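Local coordinates for precorrin-8x Methyl Mutase (Thermus thermophilus, PDB 1V9C), which probably catalyses the methyl migration that turns precorrin-8X into hydrogenobyrinate on the route to adenosylcobalamin, at residues Gln18-His23 with Leu28-Val33; Glu94-Pro99 with Gly134-Phe139; Ala142-Ile147 with Arg171-Ala176. One frame throughout, in Å; residues are numbered along the deposited sequence.

How the interactions relate
The three contacts follow one another along the chain, and together they illustrate how a doubly wound alpha/beta protein is packed at its surface and around its sheet. Interaction 1 joins the end of helix 6-20 and the loop after it to the start of helix 30-40. It lies across the chain's centre from interaction 2, with contact centres about 29 Å apart, and about 27 Å from the centre of interaction 3. Interactions 2 and 3 are closer neighbours, about 15 Å between centres, and share helix 137-147: its N-terminal end meets the loop after strand 92-94, whereas its later turns pack on helix 166-174. One helix thus takes part in two contacts, while an aromatic stack ties the loop after helix 6-20 to helix 30-40.

Interaction 1. Residues Gln18-His23 with Leu28-Val33; sequences QEAGPH and LEWPVV
Two first torsions bring the rings of His23 and Trp30 face to face. The indole of Trp30 is carried off its helix with CG anti to the backbone N (chi1 -174°), toward residues 18-23. His23 answers with CG tucked between its own backbone N and carbonyl carbon (chi1 69°), which lifts the imidazole from the extended loop onto the indole. The result is an offset stack on the six-membered ring of Trp30, with centroids 4.1 Å apart and planes only 6° from parallel. Within it, CE3 of Trp30 sits over the centre of the imidazole, whereas NE2 of His23 lies toward the rim of the indole, 3.6 Å from Trp30 CD2. The methyl of Ala20 meets the far end of the indole, its CB 3.7 Å from Trp30 CH2, approaching at a slant.

Polar partners help to fix both rings in their rotation: Trp30 NE1 is hydrogen-bonded to Asp17 OD1 on helix 6-20, and His23 ND1 to the backbone N of Phe25. Gly21, with positive phi, is the first residue to leave that helix, and the chain then turns so that His23 faces the indole. Across the two segments there is no hydrogen bond, and the contact rests on ring stacking and one methyl. The arrangement is one of two consecutive helices joined by a short loop, with a loop histidine stacked on a tryptophan near the start of the second.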
loop_
_atom_site.group_PDB
_atom_site.type_symbol
_atom_site.label_atom_id
_atom_site.label_comp_id
_atom_site.label_asym_id
_atom_site.label_seq_id
_atom_site.Cartn_x
_atom_site.Cartn_y
_atom_site.Cartn_z
ATOM N N GLN B 18 14.923 17.704 3.676
ATOM C CA GLN B 18 16.118 18.232 3.029
ATOM C C GLN B 18 16.069 18.247 1.511
ATOM O O GLN B 18 16.666 19.109 0.874
ATOM C CB GLN B 18 17.331 17.418 3.426
ATOM C CG GLN B 18 17.882 17.735 4.771
ATOM C CD GLN B 18 19.046 16.833 5.099
ATOM O OE1 GLN B 18 19.459 16.018 4.264
ATOM N NE2 GLN B 18 19.590 16.966 6.312
ATOM N N GLU B 19 15.361 17.286 0.937
ATOM C CA GLU B 19 15.295 17.170 -0.506
ATOM C C GLU B 19 13.951 17.553 -1.107
ATOM O O GLU B 19 13.703 17.312 -2.290
ATOM C CB GLU B 19 15.661 15.743 -0.879
ATOM C CG GLU B 19 16.637 15.117 0.110
ATOM C CD GLU B 19 17.085 13.745 -0.327
ATOM O OE1 GLU B 19 16.306 13.084 -1.039
ATOM O OE2 GLU B 19 18.206 13.323 0.042
ATOM N N ALA B 20 13.089 18.149 -0.292
ATOM C CA ALA B 20 11.766 18.556 -0.745
ATOM C C ALA B 20 11.863 19.743 -1.697
ATOM O O ALA B 20 11.478 19.646 -2.860
ATOM C CB ALA B 20 10.890 18.927 0.448
ATOM N N GLY B 21 12.381 20.860 -1.192
ATOM C CA GLY B 21 12.496 22.046 -2.009
ATOM C C GLY B 21 11.318 22.965 -1.757
ATOM O O GLY B 21 10.446 22.661 -0.939
ATOM N N PRO B 22 11.258 24.103 -2.456
ATOM C CA PRO B 22 10.164 25.064 -2.286
ATOM C C PRO B 22 8.805 24.411 -2.467
ATOM O O PRO B 22 8.596 23.660 -3.417
ATOM C CB PRO B 22 10.445 26.099 -3.373
ATOM C CG PRO B 22 11.951 26.035 -3.526
ATOM C CD PRO B 22 12.194 24.549 -3.503
ATOM N N HIS B 23 7.879 24.693 -1.563
ATOM C CA HIS B 23 6.551 24.117 -1.680
ATOM C C HIS B 23 5.525 25.100 -1.155
ATOM O O HIS B 23 5.831 25.925 -0.301
ATOM C CB HIS B 23 6.467 22.822 -0.880
ATOM C CG HIS B 23 6.518 23.025 0.602
ATOM N ND1 HIS B 23 5.488 23.607 1.308
ATOM C CD2 HIS B 23 7.474 22.723 1.511
ATOM C CE1 HIS B 23 5.806 23.653 2.590
ATOM N NE2 HIS B 23 7.007 23.125 2.739
ATOM N N LEU B 28 0.351 23.089 8.900
ATOM C CA LEU B 28 -0.406 21.885 9.228
ATOM C C LEU B 28 -0.472 20.914 8.068
ATOM O O LEU B 28 -0.620 19.717 8.262
ATOM C CB LEU B 28 -1.834 22.238 9.621
ATOM C CG LEU B 28 -2.070 22.823 10.999
ATOM C CD1 LEU B 28 -3.540 23.199 11.096
ATOM C CD2 LEU B 28 -1.685 21.825 12.078
ATOM N N GLU B 29 -0.366 21.440 6.858
ATOM C CA GLU B 29 -0.442 20.616 5.673
ATOM C C GLU B 29 0.854 19.889 5.365
ATOM O O GLU B 29 0.834 18.745 4.915
ATOM C CB GLU B 29 -0.829 21.474 4.472
ATOM C CG GLU B 29 -2.238 22.041 4.519
ATOM C CD GLU B 29 -2.460 23.113 3.460
ATOM O OE1 GLU B 29 -3.606 23.596 3.322
ATOM O OE2 GLU B 29 -1.484 23.478 2.770
ATOM N N TRP B 30 1.979 20.550 5.603
ATOM C CA TRP B 30 3.264 19.950 5.298
ATOM C C TRP B 30 3.522 18.570 5.903
ATOM O O TRP B 30 3.873 17.655 5.179
ATOM C CB TRP B 30 4.418 20.887 5.676
ATOM C CG TRP B 30 5.762 20.335 5.235
ATOM C CD1 TRP B 30 6.856 20.096 6.028
ATOM C CD2 TRP B 30 6.112 19.869 3.923
ATOM N NE1 TRP B 30 7.859 19.499 5.290
ATOM C CE2 TRP B 30 7.429 19.349 3.997
ATOM C CE3 TRP B 30 5.444 19.836 2.697
ATOM C CZ2 TRP B 30 8.085 18.803 2.888
ATOM C CZ3 TRP B 30 6.103 19.287 1.584
ATOM C CH2 TRP B 30 7.409 18.778 1.692
ATOM N N PRO B 31 3.334 18.405 7.226
ATOM C CA PRO B 31 3.574 17.106 7.858
ATOM C C PRO B 31 2.831 15.976 7.159
ATOM O O PRO B 31 3.249 14.827 7.200
ATOM C CB PRO B 31 3.087 17.317 9.288
ATOM C CG PRO B 31 3.273 18.786 9.503
ATOM C CD PRO B 31 2.769 19.348 8.201
ATOM N N VAL B 32 1.721 16.305 6.512
ATOM C CA VAL B 32 0.952 15.289 5.810
ATOM C C VAL B 32 1.640 14.916 4.502
ATOM O O VAL B 32 1.783 13.735 4.179
ATOM C CB VAL B 32 -0.475 15.800 5.531
ATOM C CG1 VAL B 32 -1.225 14.836 4.630
ATOM C CG2 VAL B 32 -1.207 15.994 6.854
ATOM N N VAL B 33 2.088 15.928 3.762
ATOM C CA VAL B 33 2.730 15.700 2.472
ATOM C C VAL B 33 4.071 15.004 2.635
ATOM O O VAL B 33 4.430 14.149 1.830
ATOM C CB VAL B 33 2.932 17.023 1.685
ATOM C CG1 VAL B 33 3.542 16.733 0.333
ATOM C CG2 VAL B 33 1.583 17.740 1.490
#

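Interaction 2. Residues Glu94-Pro99 with Gly134-Phe139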
loop_
_atom_site.group_PDB
_atom_site.type_symbol
_atom_site.label_atom_id
_atom_site.label_comp_id
_atom_site.label_asym_id
_atom_site.label_seq_id
_atom_site.Cartn_x
_atom_site.Cartn_y
_atom_site.Cartn_z
ATOM N N GLU B 94 -13.818 -1.274 7.192
ATOM C CA GLU B 94 -13.536 -1.599 5.805
ATOM C C GLU B 94 -14.876 -1.925 5.142
ATOM O O GLU B 94 -15.459 -2.989 5.369
ATOM C CB GLU B 94 -12.572 -2.794 5.741
ATOM C CG GLU B 94 -12.621 -3.616 4.449
ATOM C CD GLU B 94 -12.368 -2.802 3.196
ATOM O OE1 GLU B 94 -12.389 -3.390 2.089
ATOM O OE2 GLU B 94 -12.148 -1.579 3.313
ATOM N N LEU B 95 -15.355 -1.000 4.321
ATOM C CA LEU B 95 -16.644 -1.153 3.658
ATOM C C LEU B 95 -16.744 -2.122 2.476
ATOM O O LEU B 95 -17.570 -3.035 2.501
ATOM C CB LEU B 95 -17.163 0.229 3.244
ATOM C CG LEU B 95 -17.411 1.229 4.381
ATOM C CD1 LEU B 95 -17.846 2.577 3.821
ATOM C CD2 LEU B 95 -18.475 0.684 5.316
ATOM N N LEU B 96 -15.917 -1.936 1.449
ATOM C CA LEU B 96 -15.961 -2.795 0.261
ATOM C C LEU B 96 -15.861 -4.298 0.495
ATOM O O LEU B 96 -16.421 -5.084 -0.269
ATOM C CB LEU B 96 -14.891 -2.371 -0.746
ATOM C CG LEU B 96 -15.159 -1.041 -1.448
ATOM C CD1 LEU B 96 -14.097 -0.821 -2.508
ATOM C CD2 LEU B 96 -16.539 -1.049 -2.092
ATOM N N ALA B 97 -15.149 -4.706 1.537
ATOM C CA ALA B 97 -15.018 -6.127 1.828
ATOM C C ALA B 97 -15.940 -6.516 2.976
ATOM O O ALA B 97 -15.921 -7.655 3.430
ATOM C CB ALA B 97 -13.574 -6.461 2.180
ATOM N N HIS B 98 -16.744 -5.560 3.438
ATOM C CA HIS B 98 -17.676 -5.789 4.540
ATOM C C HIS B 98 -18.705 -6.866 4.169
ATOM O O HIS B 98 -19.199 -6.904 3.039
ATOM C CB HIS B 98 -18.386 -4.480 4.889
ATOM C CG HIS B 98 -19.005 -4.469 6.251
ATOM N ND1 HIS B 98 -19.968 -5.374 6.639
ATOM C CD2 HIS B 98 -18.803 -3.654 7.314
ATOM C CE1 HIS B 98 -20.334 -5.118 7.882
ATOM N NE2 HIS B 98 -19.644 -4.078 8.314
ATOM N N PRO B 99 -19.036 -7.756 5.122
ATOM C CA PRO B 99 -19.999 -8.845 4.923
ATOM C C PRO B 99 -21.356 -8.403 4.375
ATOM O O PRO B 99 -21.759 -8.825 3.288
ATOM C CB PRO B 99 -20.118 -9.455 6.317
ATOM C CG PRO B 99 -18.761 -9.243 6.883
ATOM C CD PRO B 99 -18.466 -7.818 6.478
ATOM N N GLY B 134 -8.399 4.842 -1.528
ATOM C CA GLY B 134 -7.142 4.741 -2.235
ATOM C C GLY B 134 -7.233 3.685 -3.315
ATOM O O GLY B 134 -6.231 3.367 -3.958
ATOM N N ASN B 135 -8.431 3.149 -3.539
ATOM C CA ASN B 135 -8.595 2.084 -4.519
ATOM C C ASN B 135 -9.843 2.041 -5.394
ATOM O O ASN B 135 -9.775 1.578 -6.524
ATOM C CB ASN B 135 -8.473 0.747 -3.791
ATOM C CG ASN B 135 -7.343 0.752 -2.784
ATOM O OD1 ASN B 135 -6.183 0.543 -3.134
ATOM N ND2 ASN B 135 -7.672 1.035 -1.529
ATOM N N ALA B 136 -10.984 2.495 -4.887
ATOM C CA ALA B 136 -12.220 2.412 -5.669
ATOM C C ALA B 136 -12.815 3.749 -6.070
ATOM O O ALA B 136 -13.524 4.370 -5.287
ATOM C CB ALA B 136 -13.260 1.599 -4.903
ATOM N N PRO B 137 -12.531 4.207 -7.304
ATOM C CA PRO B 137 -13.030 5.478 -7.845
ATOM C C PRO B 137 -14.559 5.547 -7.837
ATOM O O PRO B 137 -15.140 6.577 -7.495
ATOM C CB PRO B 137 -12.483 5.491 -9.276
ATOM C CG PRO B 137 -11.239 4.682 -9.174
ATOM C CD PRO B 137 -11.673 3.529 -8.291
ATOM N N THR B 138 -15.203 4.451 -8.233
ATOM C CA THR B 138 -16.658 4.416 -8.273
ATOM C C THR B 138 -17.200 4.575 -6.856
ATOM O O THR B 138 -18.340 4.988 -6.650
ATOM C CB THR B 138 -17.189 3.091 -8.880
ATOM O OG1 THR B 138 -16.917 2.010 -7.987
ATOM C CG2 THR B 138 -16.522 2.808 -10.217
ATOM N N PHE B 139 -16.377 4.243 -5.871
ATOM C CA PHE B 139 -16.802 4.390 -4.493
ATOM C C PHE B 139 -16.833 5.885 -4.160
ATOM O O PHE B 139 -17.768 6.375 -3.538
ATOM C CB PHE B 139 -15.836 3.668 -3.552
ATOM C CG PHE B 139 -16.139 3.882 -2.094
ATOM C CD1 PHE B 139 -17.266 3.314 -1.515
ATOM C CD2 PHE B 139 -15.307 4.672 -1.308
ATOM C CE1 PHE B 139 -17.564 3.527 -0.173
ATOM C CE2 PHE B 139 -15.598 4.894 0.044
ATOM C CZ PHE B 139 -16.727 4.320 0.611
#
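Leu95 opens the contact by sending CD1 against the far end of the Phe139 ring, 3.8 Å from CZ. The two side chains cross at about a right angle, and the methyl comes in obliquely. Leu95 CG lies anti to the carbonyl carbon (chi1 -61°), a setting repeated in Leu96.

At Leu96 the side chain divides between two partners. CD1 presses on the methyl of Ala136, with Leu96 CD1 and Ala136 CB 3.5 Å apart, while CD2 makes a more distant approach to the ring, 4.5 Å from Phe139 CD1. Both leucines therefore address the aromatic, one at its outer end and the other beside CD1. They lie in a type I beta turn from Leu95 to His98, with His98 N bonded to Leu95 O at 2.8 Å. Within the turn, the N-H of Ala97 makes a weak hydrogen bond to Glu94 OE1. His98 then stands at the N-cap of the next helix, its ND1 weakly bonded to the N of Glu100.

On the other side, Ala136 is the N-cap residue of helix 137-147. Asp72 holds the approach to it, OD1 taking the N of Gly134 and OD2 those of Asn135 and Ala136.

The contact lies at the C-terminal ends of parallel strands 92-94, 69-71 and 130-133. Phe139 also covers Val131 and Val133, Leu95 reaches Leu70, and Ala116 of helix 112-122 touches both.

Interaction 3. Residues Ala142-Ile147 with Arg171-Ala176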
loop_
_atom_site.group_PDB
_atom_site.type_symbol
_atom_site.label_atom_id
_atom_site.label_comp_id
_atom_site.label_asym_id
_atom_site.label_seq_id
_atom_site.Cartn_x
_atom_site.Cartn_y
_atom_site.Cartn_z
ATOM N N ALA B 142 -19.879 7.438 -5.807
ATOM C CA ALA B 142 -21.113 7.119 -5.095
ATOM C C ALA B 142 -21.161 8.022 -3.870
ATOM O O ALA B 142 -22.136 8.734 -3.657
ATOM C CB ALA B 142 -21.122 5.657 -4.672
ATOM N N LEU B 143 -20.084 8.008 -3.087
ATOM C CA LEU B 143 -19.987 8.835 -1.887
ATOM C C LEU B 143 -20.227 10.314 -2.179
ATOM O O LEU B 143 -20.885 11.000 -1.406
ATOM C CB LEU B 143 -18.606 8.677 -1.228
ATOM C CG LEU B 143 -18.299 9.594 -0.032
ATOM C CD1 LEU B 143 -19.349 9.376 1.067
ATOM C CD2 LEU B 143 -16.888 9.316 0.505
ATOM N N VAL B 144 -19.688 10.812 -3.283
ATOM C CA VAL B 144 -19.867 12.224 -3.611
ATOM C C VAL B 144 -21.318 12.553 -3.921
ATOM O O VAL B 144 -21.787 13.650 -3.630
ATOM C CB VAL B 144 -18.984 12.641 -4.797
ATOM C CG1 VAL B 144 -19.395 14.013 -5.303
ATOM C CG2 VAL B 144 -17.528 12.662 -4.356
ATOM N N GLU B 145 -22.020 11.596 -4.515
ATOM C CA GLU B 145 -23.422 11.771 -4.844
ATOM C C GLU B 145 -24.186 11.692 -3.531
ATOM O O GLU B 145 -25.128 12.448 -3.303
ATOM C CB GLU B 145 -23.871 10.672 -5.809
ATOM C CG GLU B 145 -23.009 10.615 -7.069
ATOM C CD GLU B 145 -23.498 9.616 -8.105
ATOM O OE1 GLU B 145 -22.814 9.458 -9.144
ATOM O OE2 GLU B 145 -24.563 8.995 -7.886
ATOM N N ALA B 146 -23.751 10.788 -2.659
ATOM C CA ALA B 146 -24.376 10.606 -1.357
ATOM C C ALA B 146 -24.195 11.845 -0.491
ATOM O O ALA B 146 -24.973 12.083 0.435
ATOM C CB ALA B 146 -23.785 9.395 -0.657
ATOM N N ILE B 147 -23.163 12.628 -0.792
ATOM C CA ILE B 147 -22.882 13.850 -0.046
ATOM C C ILE B 147 -23.871 14.937 -0.462
ATOM O O ILE B 147 -24.229 15.800 0.340
ATOM C CB ILE B 147 -21.414 14.338 -0.293
ATOM C CG1 ILE B 147 -20.434 13.458 0.495
ATOM C CG2 ILE B 147 -21.252 15.801 0.105
ATOM C CD1 ILE B 147 -18.975 13.858 0.341
ATOM N N ARG B 171 -12.251 15.016 -9.258
ATOM C CA ARG B 171 -12.901 16.288 -9.571
ATOM C C ARG B 171 -14.232 16.343 -8.819
ATOM O O ARG B 171 -14.545 17.330 -8.157
ATOM C CB ARG B 171 -13.150 16.404 -11.073
ATOM C CG ARG B 171 -12.339 17.497 -11.750
ATOM C CD ARG B 171 -12.412 17.374 -13.270
ATOM N NE ARG B 171 -11.664 16.218 -13.766
ATOM C CZ ARG B 171 -11.760 15.733 -15.000
ATOM N NH1 ARG B 171 -12.577 16.295 -15.879
ATOM N NH2 ARG B 171 -11.032 14.686 -15.359
ATOM N N ALA B 172 -15.008 15.270 -8.898
ATOM C CA ALA B 172 -16.284 15.231 -8.206
ATOM C C ALA B 172 -16.105 15.502 -6.714
ATOM O O ALA B 172 -17.041 15.947 -6.036
ATOM C CB ALA B 172 -16.938 13.892 -8.403
ATOM N N LEU B 173 -14.908 15.231 -6.196
ATOM C CA LEU B 173 -14.644 15.452 -4.778
ATOM C C LEU B 173 -14.158 16.878 -4.499
ATOM O O LEU B 173 -14.582 17.519 -3.536
ATOM C CB LEU B 173 -13.606 14.445 -4.274
ATOM C CG LEU B 173 -13.124 14.631 -2.832
ATOM C CD1 LEU B 173 -14.302 14.429 -1.873
ATOM C CD2 LEU B 173 -12.013 13.635 -2.528
ATOM N N MET B 174 -13.268 17.370 -5.351
ATOM C CA MET B 174 -12.707 18.711 -5.198
ATOM C C MET B 174 -13.661 19.880 -5.470
ATOM O O MET B 174 -13.250 21.038 -5.404
ATOM C CB MET B 174 -11.493 18.863 -6.095
ATOM C CG MET B 174 -10.315 18.032 -5.683
ATOM S SD MET B 174 -8.996 18.309 -6.832
ATOM C CE MET B 174 -9.541 17.291 -8.191
ATOM N N GLU B 175 -14.920 19.578 -5.774
ATOM C CA GLU B 175 -15.928 20.606 -6.043
ATOM C C GLU B 175 -17.136 20.327 -5.152
ATOM O O GLU B 175 -18.241 20.815 -5.398
ATOM C CB GLU B 175 -16.329 20.566 -7.523
ATOM C CG GLU B 175 -15.144 20.769 -8.470
ATOM C CD GLU B 175 -15.508 20.626 -9.941
ATOM O OE1 GLU B 175 -16.050 19.568 -10.323
ATOM O OE2 GLU B 175 -15.240 21.572 -10.716
ATOM N N ALA B 176 -16.899 19.543 -4.105
ATOM C CA ALA B 176 -17.939 19.155 -3.163
ATOM C C ALA B 176 -17.875 19.953 -1.858
ATOM O O ALA B 176 -16.849 20.575 -1.549
ATOM C CB ALA B 176 -17.830 17.667 -2.875
#
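Val144 carries the contact, driving both methyls at the backbone of Ala172 and Leu173. CG1, anti to the backbone N (chi1 168°), comes 3.1 Å from Ala172 O, a tight approach of a methyl to a carbonyl oxygen. The same branch lies 4.0 Å from Ala172 CB, while CG2 lies 3.7 Å from the same Ala172 O and also reaches Leu173 CA at 4.0 Å. The CA atoms of Val144 and Leu173 are 6.2 Å apart.

Away from this point the fit relaxes. Ile147 and Ala176 face each other with Ile147 CG2 and Ala176 CB 4.9 Å apart, and Val144 CG1 stands 4.7 Å from Ala176 CB. Farther out, the charged Glu145, Arg171 and Glu175 are exposed to solvent and take no part in the contact.

The helices belong to successive beta-alpha-beta crossovers, helix 137-147 leading to strand 155-158 and helix 166-174 to strand 180-183. Leu173 touches Trp180 and Val182 of strand 180-183, Ile147 rests on Pro177 and Val178, and Ala142 and Ala146 meet Val117 of helix 112-122.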